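Local structure of serine protease pet (4OM9) at residues Lys302-Glu307 with Ser327-Asn332; Asp350-Tyr355 with Val371-Asn376; Lys809-Ser814 with Leu827-Lys832. The protein acts as a secreted serine protease and autotransporter enterotoxin of enteroaggregative Escherichia coli, probably cleaving the host cytoskeletal protein alpha-fodrin. One frame throughout, in Å; residues are numbered along the deposited sequence.

Contact 1: residues Lys302-Glu307 with Ser327-Asn332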
ATOM      1  N   LYS A 302     -20.587 -23.742 -34.686  1.00 53.05           N
ATOM      2  CA  LYS A 302     -21.435 -22.567 -34.743  1.00 55.94           C
ATOM      3  C   LYS A 302     -22.798 -22.880 -34.175  1.00 51.99           C
ATOM      4  O   LYS A 302     -23.311 -23.977 -34.338  1.00 56.56           O
ATOM      5  CB  LYS A 302     -21.556 -22.051 -36.183  1.00 56.72           C
ATOM      6  CG  LYS A 302     -22.501 -20.854 -36.347  1.00 61.34           C
ATOM      7  CD  LYS A 302     -22.751 -20.530 -37.822  1.00 64.93           C
ATOM      8  CE  LYS A 302     -23.911 -19.565 -37.996  1.00 65.98           C
ATOM      9  NZ  LYS A 302     -24.098 -19.138 -39.421  1.00 72.46           N
ATOM     10  N   ILE A 303     -23.358 -21.902 -33.483  1.00 38.85           N
ATOM     11  CA  ILE A 303     -24.687 -21.981 -32.906  1.00 41.63           C
ATOM     12  C   ILE A 303     -25.537 -20.915 -33.563  1.00 42.27           C
ATOM     13  O   ILE A 303     -25.243 -19.731 -33.431  1.00 45.89           O
ATOM     14  CB  ILE A 303     -24.667 -21.753 -31.370  1.00 38.59           C
ATOM     15  CG1 ILE A 303     -23.973 -22.913 -30.657  1.00 41.32           C
ATOM     16  CG2 ILE A 303     -26.081 -21.563 -30.819  1.00 38.75           C
ATOM     17  CD1 ILE A 303     -23.924 -22.759 -29.163  1.00 38.25           C
ATOM     18  N   SER A 304     -26.581 -21.314 -34.275  1.00 48.40           N
ATOM     19  CA  SER A 304     -27.437 -20.326 -34.921  1.00 45.68           C
ATOM     20  C   SER A 304     -28.858 -20.324 -34.379  1.00 47.81           C
ATOM     21  O   SER A 304     -29.495 -21.367 -34.300  1.00 54.52           O
ATOM     22  CB  SER A 304     -27.476 -20.555 -36.428  1.00 52.60           C
ATOM     23  OG  SER A 304     -28.282 -19.568 -37.036  1.00 54.35           O
ATOM     24  N   LEU A 305     -29.356 -19.140 -34.039  1.00 46.85           N
ATOM     25  CA  LEU A 305     -30.708 -18.988 -33.506  1.00 47.73           C
ATOM     26  C   LEU A 305     -31.656 -18.428 -34.577  1.00 54.26           C
ATOM     27  O   LEU A 305     -31.368 -17.370 -35.163  1.00 46.97           O
ATOM     28  CB  LEU A 305     -30.691 -18.071 -32.278  1.00 44.24           C
ATOM     29  CG  LEU A 305     -30.472 -18.669 -30.887  1.00 46.62           C
ATOM     30  CD1 LEU A 305     -29.441 -19.776 -30.917  1.00 44.27           C
ATOM     31  CD2 LEU A 305     -30.085 -17.585 -29.911  1.00 42.68           C
ATOM     32  N   LYS A 306     -32.769 -19.136 -34.827  1.00 46.02           N
ATOM     33  CA  LYS A 306     -33.783 -18.701 -35.793  1.00 45.11           C
ATOM     34  C   LYS A 306     -34.807 -17.765 -35.177  1.00 45.29           C
ATOM     35  O   LYS A 306     -35.694 -17.262 -35.857  1.00 50.15           O
ATOM     36  CB  LYS A 306     -34.539 -19.896 -36.383  1.00 46.88           C
ATOM     37  CG  LYS A 306     -33.703 -21.114 -36.674  1.00 55.47           C
ATOM     38  CD  LYS A 306     -34.470 -22.388 -36.317  1.00 56.24           C
ATOM     39  CE  LYS A 306     -35.325 -22.904 -37.446  1.00 63.84           C
ATOM     40  NZ  LYS A 306     -35.978 -24.180 -37.054  1.00 71.19           N
ATOM     41  N   GLU A 307     -34.710 -17.569 -33.874  1.00 43.89           N
ATOM     42  CA  GLU A 307     -35.701 -16.799 -33.147  1.00 45.06           C
ATOM     43  C   GLU A 307     -35.136 -16.554 -31.765  1.00 42.31           C
ATOM     44  O   GLU A 307     -34.082 -17.082 -31.422  1.00 40.95           O
ATOM     45  CB  GLU A 307     -37.041 -17.555 -33.068  1.00 46.26           C
ATOM     46  CG  GLU A 307     -36.882 -18.984 -32.553  1.00 45.55           C
ATOM     47  CD  GLU A 307     -38.183 -19.788 -32.525  1.00 56.93           C
ATOM     48  OE1 GLU A 307     -39.061 -19.574 -33.393  1.00 63.90           O
ATOM     49  OE2 GLU A 307     -38.320 -20.649 -31.630  1.00 53.59           O
ATOM     50  N   SER A 327     -24.752 -16.900 -33.538  1.00 46.78           N
ATOM     51  CA  SER A 327     -25.219 -15.977 -34.564  1.00 48.26           C
ATOM     52  C   SER A 327     -26.722 -16.038 -34.742  1.00 48.92           C
ATOM     53  O   SER A 327     -27.358 -17.038 -34.416  1.00 50.21           O
ATOM     54  CB  SER A 327     -24.549 -16.283 -35.906  1.00 48.34           C
ATOM     55  OG  SER A 327     -23.145 -16.151 -35.826  1.00 53.96           O
ATOM     56  N   ALA A 328     -27.272 -14.952 -35.272  1.00 52.01           N
ATOM     57  CA  ALA A 328     -28.646 -14.931 -35.752  1.00 52.40           C
ATOM     58  C   ALA A 328     -28.707 -15.334 -37.211  1.00 56.61           C
ATOM     59  O   ALA A 328     -27.937 -14.855 -38.042  1.00 60.58           O
ATOM     60  CB  ALA A 328     -29.259 -13.568 -35.574  1.00 52.20           C
ATOM     61  N   GLU A 329     -29.644 -16.215 -37.509  1.00 48.95           N
ATOM     62  CA  GLU A 329     -29.951 -16.586 -38.873  1.00 51.36           C
ATOM     63  C   GLU A 329     -30.362 -15.349 -39.666  1.00 53.07           C
ATOM     64  O   GLU A 329     -31.105 -14.510 -39.157  1.00 48.34           O
ATOM     65  CB  GLU A 329     -31.061 -17.620 -38.864  1.00 52.54           C
ATOM     66  CG  GLU A 329     -31.246 -18.438 -40.101  1.00 61.68           C
ATOM     67  CD  GLU A 329     -32.374 -19.453 -39.906  1.00 70.75           C
ATOM     68  OE1 GLU A 329     -32.084 -20.664 -39.807  1.00 71.03           O
ATOM     69  OE2 GLU A 329     -33.547 -19.030 -39.810  1.00 65.80           O
ATOM     70  N   GLY A 330     -29.870 -15.241 -40.900  1.00 50.04           N
ATOM     71  CA  GLY A 330     -30.196 -14.130 -41.784  1.00 48.84           C
ATOM     72  C   GLY A 330     -29.946 -12.724 -41.256  1.00 50.50           C
ATOM     73  O   GLY A 330     -30.636 -11.802 -41.675  1.00 49.44           O
ATOM     74  N   ASN A 331     -28.983 -12.575 -40.334  1.00 47.55           N
ATOM     75  CA  ASN A 331     -28.634 -11.294 -39.682  1.00 45.37           C
ATOM     76  C   ASN A 331     -29.846 -10.655 -39.003  1.00 45.71           C
ATOM     77  O   ASN A 331     -29.939  -9.432 -38.877  1.00 45.95           O
ATOM     78  CB  ASN A 331     -27.989 -10.311 -40.687  1.00 46.26           C
ATOM     79  CG  ASN A 331     -27.283  -9.102 -40.001  1.00 46.80           C
ATOM     80  OD1 ASN A 331     -26.765  -9.204 -38.882  1.00 43.36           O
ATOM     81  ND2 ASN A 331     -27.288  -7.952 -40.678  1.00 46.28           N
ATOM     82  N   ASN A 332     -30.774 -11.495 -38.560  1.00 45.84           N
ATOM     83  CA  ASN A 332     -31.921 -11.038 -37.786  1.00 46.13           C
ATOM     84  C   ASN A 332     -31.566 -10.580 -36.369  1.00 46.53           C
ATOM     85  O   ASN A 332     -30.428 -10.716 -35.918  1.00 42.71           O
ATOM     86  CB  ASN A 332     -32.967 -12.150 -37.720  1.00 46.84           C
ATOM     87  CG  ASN A 332     -33.587 -12.422 -39.075  1.00 52.77           C
ATOM     88  OD1 ASN A 332     -34.551 -11.770 -39.453  1.00 59.41           O
ATOM     89  ND2 ASN A 332     -33.010 -13.357 -39.828  1.00 53.01           N
TER
HETATM   90  O   HOH W   1     -29.222 -21.512 -39.375  1.00 47.68           O

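Contact 2: residues Asp350-Tyr355 with Val371-Asn376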
ATOM      1  N   ASP A 350     -17.579 -16.347 -29.649  1.00 41.11           N
ATOM      2  CA  ASP A 350     -17.929 -15.107 -30.336  1.00 40.97           C
ATOM      3  C   ASP A 350     -19.424 -14.879 -30.204  1.00 40.72           C
ATOM      4  O   ASP A 350     -20.253 -15.637 -30.716  1.00 38.38           O
ATOM      5  CB  ASP A 350     -17.491 -15.127 -31.798  1.00 39.69           C
ATOM      6  CG  ASP A 350     -15.991 -15.019 -31.945  1.00 45.55           C
ATOM      7  OD1 ASP A 350     -15.318 -14.604 -30.977  1.00 46.91           O
ATOM      8  OD2 ASP A 350     -15.473 -15.351 -33.017  1.00 48.69           O
ATOM      9  N   TRP A 351     -19.761 -13.837 -29.468  1.00 36.42           N
ATOM     10  CA  TRP A 351     -21.129 -13.621 -29.071  1.00 35.15           C
ATOM     11  C   TRP A 351     -21.704 -12.575 -30.003  1.00 35.92           C
ATOM     12  O   TRP A 351     -21.548 -11.377 -29.773  1.00 33.66           O
ATOM     13  CB  TRP A 351     -21.200 -13.204 -27.590  1.00 30.46           C
ATOM     14  CG  TRP A 351     -22.586 -12.972 -27.083  1.00 33.28           C
ATOM     15  CD1 TRP A 351     -23.204 -11.760 -26.918  1.00 32.73           C
ATOM     16  CD2 TRP A 351     -23.545 -13.976 -26.685  1.00 30.73           C
ATOM     17  NE1 TRP A 351     -24.485 -11.952 -26.441  1.00 34.76           N
ATOM     18  CE2 TRP A 351     -24.716 -13.285 -26.294  1.00 32.90           C
ATOM     19  CE3 TRP A 351     -23.528 -15.371 -26.639  1.00 31.96           C
ATOM     20  CZ2 TRP A 351     -25.862 -13.968 -25.851  1.00 34.61           C
ATOM     21  CZ3 TRP A 351     -24.668 -16.039 -26.198  1.00 30.93           C
ATOM     22  CH2 TRP A 351     -25.817 -15.335 -25.808  1.00 30.43           C
ATOM     23  N   ASN A 352     -22.347 -13.028 -31.077  1.00 37.11           N
ATOM     24  CA  ASN A 352     -22.889 -12.094 -32.064  1.00 37.99           C
ATOM     25  C   ASN A 352     -24.405 -12.132 -32.109  1.00 37.85           C
ATOM     26  O   ASN A 352     -24.995 -12.186 -33.159  1.00 37.11           O
ATOM     27  CB  ASN A 352     -22.323 -12.357 -33.465  1.00 37.49           C
ATOM     28  CG  ASN A 352     -22.570 -11.184 -34.417  1.00 43.71           C
ATOM     29  OD1 ASN A 352     -23.069 -10.141 -34.003  1.00 37.52           O
ATOM     30  ND2 ASN A 352     -22.243 -11.358 -35.691  1.00 36.69           N
ATOM     31  N   ILE A 353     -25.015 -12.103 -30.935  1.00 33.48           N
ATOM     32  CA  ILE A 353     -26.441 -11.825 -30.796  1.00 35.24           C
ATOM     33  C   ILE A 353     -26.505 -10.900 -29.600  1.00 33.32           C
ATOM     34  O   ILE A 353     -25.475 -10.610 -28.985  1.00 32.10           O
ATOM     35  CB  ILE A 353     -27.305 -13.093 -30.508  1.00 37.98           C
ATOM     36  CG1 ILE A 353     -26.836 -13.732 -29.186  1.00 35.64           C
ATOM     37  CG2 ILE A 353     -27.226 -14.077 -31.633  1.00 38.29           C
ATOM     38  CD1 ILE A 353     -27.619 -14.985 -28.744  1.00 36.12           C
ATOM     39  N   LYS A 354     -27.717 -10.482 -29.254  1.00 38.65           N
ATOM     40  CA  LYS A 354     -27.950  -9.759 -28.016  1.00 37.12           C
ATOM     41  C   LYS A 354     -28.397 -10.695 -26.905  1.00 38.22           C
ATOM     42  O   LYS A 354     -29.206 -11.606 -27.128  1.00 41.74           O
ATOM     43  CB  LYS A 354     -29.002  -8.668 -28.229  1.00 38.24           C
ATOM     44  CG  LYS A 354     -28.554  -7.538 -29.138  1.00 35.65           C
ATOM     45  CD  LYS A 354     -29.528  -6.389 -29.035  1.00 40.25           C
ATOM     46  CE  LYS A 354     -29.138  -5.224 -29.944  1.00 47.44           C
ATOM     47  NZ  LYS A 354     -28.086  -5.581 -30.948  1.00 37.47           N
ATOM     48  N   TYR A 355     -27.857 -10.495 -25.707  1.00 37.24           N
ATOM     49  CA  TYR A 355     -28.484 -11.089 -24.539  1.00 36.52           C
ATOM     50  C   TYR A 355     -29.738 -10.245 -24.330  1.00 35.77           C
ATOM     51  O   TYR A 355     -29.729  -9.039 -24.606  1.00 36.45           O
ATOM     52  CB  TYR A 355     -27.562 -11.102 -23.287  1.00 31.91           C
ATOM     53  CG  TYR A 355     -28.157 -11.966 -22.200  1.00 29.58           C
ATOM     54  CD1 TYR A 355     -27.978 -13.340 -22.207  1.00 29.23           C
ATOM     55  CD2 TYR A 355     -28.960 -11.408 -21.218  1.00 29.90           C
ATOM     56  CE1 TYR A 355     -28.575 -14.142 -21.245  1.00 31.66           C
ATOM     57  CE2 TYR A 355     -29.553 -12.177 -20.263  1.00 33.11           C
ATOM     58  CZ  TYR A 355     -29.362 -13.550 -20.272  1.00 32.10           C
ATOM     59  OH  TYR A 355     -29.970 -14.308 -19.301  1.00 30.78           O
ATOM     60  N   VAL A 371     -17.669 -10.210 -27.272  1.00 34.46           N
ATOM     61  CA  VAL A 371     -18.930  -9.573 -27.591  1.00 32.88           C
ATOM     62  C   VAL A 371     -18.746  -8.655 -28.787  1.00 35.73           C
ATOM     63  O   VAL A 371     -18.168  -7.585 -28.663  1.00 32.26           O
ATOM     64  CB  VAL A 371     -19.485  -8.797 -26.399  1.00 32.40           C
ATOM     65  CG1 VAL A 371     -20.945  -8.483 -26.618  1.00 30.67           C
ATOM     66  CG2 VAL A 371     -19.309  -9.623 -25.089  1.00 29.45           C
ATOM     67  N   ILE A 372     -19.263  -9.102 -29.934  1.00 44.90           N
ATOM     68  CA  ILE A 372     -19.091  -8.433 -31.233  1.00 50.29           C
ATOM     69  C   ILE A 372     -20.069  -7.275 -31.466  1.00 50.84           C
ATOM     70  O   ILE A 372     -19.767  -6.344 -32.216  1.00 55.79           O
ATOM     71  CB  ILE A 372     -19.245  -9.444 -32.396  1.00 49.73           C
ATOM     72  CG1 ILE A 372     -18.396 -10.694 -32.137  1.00 51.65           C
ATOM     73  CG2 ILE A 372     -18.886  -8.803 -33.745  1.00 57.96           C
ATOM     74  CD1 ILE A 372     -16.929 -10.391 -31.864  1.00 48.78           C
ATOM     75  N   GLN A 373     -21.234  -7.325 -30.826  1.00 31.62           N
ATOM     76  CA  GLN A 373     -22.230  -6.267 -30.996  1.00 32.51           C
ATOM     77  C   GLN A 373     -22.729  -5.686 -29.662  1.00 31.69           C
ATOM     78  O   GLN A 373     -22.650  -6.324 -28.631  1.00 30.59           O
ATOM     79  CB  GLN A 373     -23.420  -6.772 -31.827  1.00 33.93           C
ATOM     80  CG  GLN A 373     -24.152  -8.039 -31.332  1.00 33.68           C
ATOM     81  CD  GLN A 373     -25.386  -8.387 -32.222  1.00 35.31           C
ATOM     82  OE1 GLN A 373     -26.468  -7.848 -32.026  1.00 36.02           O
ATOM     83  NE2 GLN A 373     -25.195  -9.258 -33.206  1.00 36.01           N
ATOM     84  N   ALA A 374     -23.240  -4.458 -29.695  1.00 34.56           N
ATOM     85  CA  ALA A 374     -23.798  -3.851 -28.490  1.00 32.65           C
ATOM     86  C   ALA A 374     -24.980  -4.691 -28.015  1.00 35.08           C
ATOM     87  O   ALA A 374     -25.713  -5.270 -28.828  1.00 37.15           O
ATOM     88  CB  ALA A 374     -24.225  -2.397 -28.741  1.00 32.92           C
ATOM     89  N   GLN A 375     -25.182  -4.707 -26.702  1.00 34.66           N
ATOM     90  CA  GLN A 375     -26.101  -5.643 -26.069  1.00 33.97           C
ATOM     91  C   GLN A 375     -27.360  -4.976 -25.551  1.00 34.83           C
ATOM     92  O   GLN A 375     -28.387  -5.640 -25.398  1.00 37.58           O
ATOM     93  CB  GLN A 375     -25.399  -6.356 -24.920  1.00 29.80           C
ATOM     94  CG  GLN A 375     -24.261  -7.240 -25.381  1.00 31.68           C
ATOM     95  CD  GLN A 375     -24.756  -8.438 -26.166  1.00 34.70           C
ATOM     96  OE1 GLN A 375     -25.372  -9.366 -25.610  1.00 32.15           O
ATOM     97  NE2 GLN A 375     -24.493  -8.429 -27.465  1.00 30.60           N
ATOM     98  N   ASN A 376     -27.292  -3.667 -25.311  1.00 32.06           N
ATOM     99  CA  ASN A 376     -28.395  -2.957 -24.663  1.00 36.49           C
ATOM    100  C   ASN A 376     -28.891  -3.720 -23.412  1.00 36.20           C
ATOM    101  O   ASN A 376     -30.085  -3.830 -23.155  1.00 34.63           O
ATOM    102  CB  ASN A 376     -29.538  -2.734 -25.668  1.00 39.51           C
ATOM    103  CG  ASN A 376     -30.659  -1.861 -25.113  1.00 43.94           C
ATOM    104  OD1 ASN A 376     -30.454  -1.071 -24.187  1.00 44.69           O
ATOM    105  ND2 ASN A 376     -31.860  -2.027 -25.664  1.00 47.36           N
TER
HETATM  106  O   HOH W   2     -30.967  -6.714 -25.439  1.00 30.72           O

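Contact 3: residues Lys809-Ser814 with Leu827-Lys832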
ATOM      1  N   LYS A 809      36.361  26.468   2.876  1.00 92.33           N
ATOM      2  CA  LYS A 809      37.190  27.570   2.444  1.00100.44           C
ATOM      3  C   LYS A 809      36.818  28.849   3.205  1.00101.61           C
ATOM      4  O   LYS A 809      37.487  29.870   3.081  1.00103.94           O
ATOM      5  CB  LYS A 809      37.051  27.763   0.936  1.00 99.61           C
ATOM      6  CG  LYS A 809      37.033  26.463   0.122  1.00 95.03           C
ATOM      7  CD  LYS A 809      37.343  26.762  -1.343  1.00 99.24           C
ATOM      8  CE  LYS A 809      37.371  25.519  -2.218  1.00 89.73           C
ATOM      9  NZ  LYS A 809      36.031  25.236  -2.811  1.00 87.84           N
ATOM     10  N   VAL A 810      35.744  28.763   3.991  1.00 95.48           N
ATOM     11  CA  VAL A 810      35.223  29.857   4.827  1.00 88.65           C
ATOM     12  C   VAL A 810      35.092  31.208   4.123  1.00 86.38           C
ATOM     13  O   VAL A 810      36.059  31.940   4.003  1.00 90.69           O
ATOM     14  CB  VAL A 810      36.082  30.065   6.073  1.00 86.15           C
ATOM     15  CG1 VAL A 810      35.365  30.995   7.031  1.00 90.03           C
ATOM     16  CG2 VAL A 810      36.366  28.738   6.745  1.00 85.30           C
ATOM     17  N   THR A 811      33.877  31.542   3.691  1.00 83.40           N
ATOM     18  CA  THR A 811      33.633  32.761   2.922  1.00 83.17           C
ATOM     19  C   THR A 811      32.999  33.873   3.749  1.00 75.82           C
ATOM     20  O   THR A 811      32.709  34.951   3.226  1.00 70.56           O
ATOM     21  CB  THR A 811      32.718  32.492   1.688  1.00 79.48           C
ATOM     22  OG1 THR A 811      31.567  31.720   2.076  1.00 80.66           O
ATOM     23  CG2 THR A 811      33.481  31.757   0.590  1.00 77.15           C
ATOM     24  N   GLY A 812      32.777  33.615   5.031  1.00 72.23           N
ATOM     25  CA  GLY A 812      32.169  34.615   5.889  1.00 72.30           C
ATOM     26  C   GLY A 812      32.481  34.456   7.363  1.00 74.06           C
ATOM     27  O   GLY A 812      33.004  33.426   7.794  1.00 75.07           O
ATOM     28  N   ASN A 813      32.163  35.494   8.132  1.00 74.51           N
ATOM     29  CA  ASN A 813      32.297  35.465   9.586  1.00 76.23           C
ATOM     30  C   ASN A 813      31.452  34.373  10.219  1.00 76.06           C
ATOM     31  O   ASN A 813      30.227  34.478  10.256  1.00 74.97           O
ATOM     32  CB  ASN A 813      31.903  36.815  10.187  1.00 76.60           C
ATOM     33  CG  ASN A 813      33.046  37.806  10.200  1.00 77.91           C
ATOM     34  OD1 ASN A 813      34.209  37.431  10.096  1.00 79.04           O
ATOM     35  ND2 ASN A 813      32.716  39.082  10.335  1.00 77.91           N
ATOM     36  N   SER A 814      32.101  33.327  10.716  1.00 77.24           N
ATOM     37  CA  SER A 814      31.388  32.211  11.327  1.00 77.24           C
ATOM     38  C   SER A 814      31.593  32.184  12.843  1.00 79.62           C
ATOM     39  O   SER A 814      32.727  32.100  13.316  1.00 85.62           O
ATOM     40  CB  SER A 814      31.849  30.890  10.707  1.00 77.06           C
ATOM     41  OG  SER A 814      32.211  31.066   9.350  1.00 75.99           O
ATOM     42  N   LEU A 827      40.515  26.224   5.564  1.00 84.44           N
ATOM     43  CA  LEU A 827      41.279  27.360   5.054  1.00 86.83           C
ATOM     44  C   LEU A 827      40.355  28.566   4.883  1.00 84.17           C
ATOM     45  O   LEU A 827      39.141  28.445   5.041  1.00 81.77           O
ATOM     46  CB  LEU A 827      41.955  27.026   3.725  1.00 89.41           C
ATOM     47  CG  LEU A 827      41.038  26.688   2.554  1.00 84.92           C
ATOM     48  CD1 LEU A 827      41.594  27.249   1.258  1.00 82.16           C
ATOM     49  CD2 LEU A 827      40.870  25.184   2.452  1.00 90.67           C
ATOM     50  N   PHE A 828      40.932  29.724   4.565  1.00 94.88           N
ATOM     51  CA  PHE A 828      40.152  30.943   4.339  1.00 90.72           C
ATOM     52  C   PHE A 828      40.099  31.346   2.863  1.00 91.29           C
ATOM     53  O   PHE A 828      41.063  31.155   2.119  1.00 94.43           O
ATOM     54  CB  PHE A 828      40.710  32.101   5.173  1.00 89.80           C
ATOM     55  CG  PHE A 828      40.139  32.171   6.559  1.00 88.66           C
ATOM     56  CD1 PHE A 828      40.720  31.462   7.601  1.00 87.24           C
ATOM     57  CD2 PHE A 828      39.011  32.937   6.821  1.00 86.42           C
ATOM     58  CE1 PHE A 828      40.194  31.524   8.878  1.00 87.55           C
ATOM     59  CE2 PHE A 828      38.477  32.999   8.093  1.00 82.85           C
ATOM     60  CZ  PHE A 828      39.067  32.291   9.124  1.00 84.83           C
ATOM     61  N   ASN A 829      38.968  31.918   2.462  1.00120.32           N
ATOM     62  CA  ASN A 829      38.723  32.325   1.081  1.00122.26           C
ATOM     63  C   ASN A 829      37.357  32.983   0.970  1.00123.60           C
ATOM     64  O   ASN A 829      36.371  32.407   1.404  1.00125.82           O
ATOM     65  CB  ASN A 829      38.802  31.119   0.139  1.00125.81           C
ATOM     66  CG  ASN A 829      38.328  31.438  -1.262  1.00128.81           C
ATOM     67  OD1 ASN A 829      39.038  32.069  -2.041  1.00130.69           O
ATOM     68  ND2 ASN A 829      37.122  30.990  -1.594  1.00132.48           N
ATOM     69  N   GLY A 830      37.280  34.170   0.380  1.00121.84           N
ATOM     70  CA  GLY A 830      38.420  34.824  -0.220  1.00124.18           C
ATOM     71  C   GLY A 830      38.025  36.179  -0.766  1.00121.72           C
ATOM     72  O   GLY A 830      38.428  36.553  -1.867  1.00128.18           O
ATOM     73  N   GLY A 831      37.219  36.907   0.001  1.00 86.99           N
ATOM     74  CA  GLY A 831      36.834  38.259  -0.366  1.00 94.26           C
ATOM     75  C   GLY A 831      38.018  39.177  -0.632  1.00 95.61           C
ATOM     76  O   GLY A 831      39.050  39.095   0.046  1.00 93.40           O
ATOM     77  N   LYS A 832      37.864  40.054  -1.622  1.00110.93           N
ATOM     78  CA  LYS A 832      38.927  40.968  -2.048  1.00111.00           C
ATOM     79  C   LYS A 832      39.412  41.852  -0.915  1.00112.06           C
ATOM     80  O   LYS A 832      38.846  42.917  -0.668  1.00114.36           O
ATOM     81  CB  LYS A 832      38.443  41.835  -3.213  1.00106.70           C
ATOM     82  CG  LYS A 832      39.054  41.469  -4.559  1.00101.16           C
ATOM     83  CD  LYS A 832      39.131  39.959  -4.752  1.00104.22           C
ATOM     84  CE  LYS A 832      37.755  39.320  -4.874  1.00 94.54           C
ATOM     85  NZ  LYS A 832      37.829  37.841  -4.735  1.00 92.79           N
TER

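Contact 1: residues Lys302-Glu307 with Ser327-Asn332
Three backbone hydrogen bonds join Ile303 and Leu305 to Ser327 and Glu329. Ser327 N donates to Ile303 O at 2.9 Å. Leu305 N then donates to Ser327 O, also at 2.9 Å. Ser327 is thus held by both its N-H and its carbonyl. The third bond runs from Glu329 N to Leu305 O at 3.1 Å. It is straight at the hydrogen (174°), but the donor stands above the carbonyl plane. A CA-H...O contact from Ser304 CA to Ser327 O, at 3.3 Å, adds to the ladder.

One water bridges Ser304 and Glu329. It donates to Glu329 OE1 at 3.0 Å and also bonds to Ser304 OG, which lies anti to the backbone N (chi1 -179°). Lys306 and Glu329 lie side by side and point the same way. They meet through methylene and carboxylate, with Lys306 CG 3.6 Å from Glu329 OE1. Lys306 NZ stays 5.9 Å from that oxygen, so the opposite charges probably attract only weakly. The extended chain of Lys302 brings CE to 3.9 Å from Ser327 CB. Ser304 and Ser327 point to one face of the sheet, Leu305 and Ala328 to the other, where both touch Val334. Leu305 also packs on Ile270. Such in-register parallel pairing of strands from successive coils is characteristic of the beta-helix of autotransporter passenger domains.

Contact 2: residues Asp350-Tyr355 with Val371-Asn376
Trp351 and Gln375 cross at about a right angle, with the indole and amide planes 64° apart. Trp351 NE1 donates to Gln375 OE1 at 2.9 Å. The oxygen lies near the indole plane, while NE1 stands above the plane of the amide. Tyr355 N reaches the same oxygen from the opposite face of that plane, at 2.7 Å. The other end of the amide is also used. Gln375 NE2 donates almost in its own plane to Ile353 O at 2.8 Å. It gives a second bond to Gln373 O at 3.0 Å, within its own segment. The Gln375 chain bends at chi2 (-68°), which turns CD back toward Trp351.

Lys354 and Gln373 also cross at about a right angle. Lys354 NZ bonds Gln373 OE1 in the carbonyl plane at 3.0 Å, and Ala374 O at 3.2 Å. Gln373 NE2 faces Asn352 OD1, but their separation is too short to be trusted. Around the indole, Ile353 CG1 sits 3.5 Å over one face, toward the rim. Val371 CG1 lies at the edge, 4.0 Å from Trp351 CD1.

Parallel strand pairing reaches only Trp351 and Val371 here, with Ile372 N bonded to Trp351 O. Beyond it, the buried Gln375 amide makes four bonds, three to backbone groups and one to the indole N-H. Together they fix the rotation of the amide.

Contact 3: residues Lys809-Ser814 with Leu827-Lys832
The ring of Phe828 is met over one face by Val810. Val810 CB lies 4.2 Å from Phe828 CD2. Its CG1 branch, anti to the backbone N (chi1 -169°), comes to 3.9 Å from Phe828 CE2. The two side chains cross obliquely, and the contacts of Val810 fall on CD2 and CE2 of the ring. The second methyl of Val810 turns elsewhere, and CG2 approaches Leu827 O at 3.3 Å. The side chain of Asn829 lies near Lys809. Asn829 CB is 3.9 Å from Lys809 CB, and the amide nitrogen ND2 lies near the same methylene. Leu827 completes the apolar contact with CG, which stands 3.9 Å from Lys809 CA.

One long hydrogen bond crosses between the backbones, and it rests on peptides of doubtful geometry. Asn829 N donates to Val810 O at 3.3 Å, with an angle of 155° at the hydrogen. The donor sits above the carbonyl plane. Val810 O and Asn829 O, both acceptors, are modelled 2.7 Å apart, and Lys809 O lies 2.9 Å from Leu827 O. The peptide between Asn829 and Gly830 is modelled cis. The exact turn of these peptide groups should therefore carry little weight.

Neither segment forms regular helix or strand. Leu827 still shares a backbone hydrogen bond with Trp808, just ahead of Lys809. Farther along, Asn813 OD1 accepts from Thr837 N, and Leu827 packs on Tyr958. Strand 788-791 lies beside residues 809-814, where Gln791 touches Lys809 and Thr811. Both segments are loops that follow strand 794-796, toward the C-terminal end of the beta-helical passenger domain.

How the contacts relate
Contacts 1 and 2 belong to one region and follow each other along the chain. Their centres are 12 Å apart, and strands 323-328 and 348-352 are neighbours in a shared sheet. Ile353 CD1 meets Leu305 CD2 at 3.8 Å. Contact 3 lies on the opposite side of the chain's centre, about 80 Å from contact 2 between centres. Contact 2 is the most buried, with five of ten touching residues, against three of eight in contact 1 and two of seven in contact 3. Contact 1 relies on backbone pairing, with charged side chains at its exposed margin. Contact 2 keeps one parallel bridge and adds side-chain amides, an indole and a lysine. Contact 3 has one doubtful backbone bond and close carbonyl approaches.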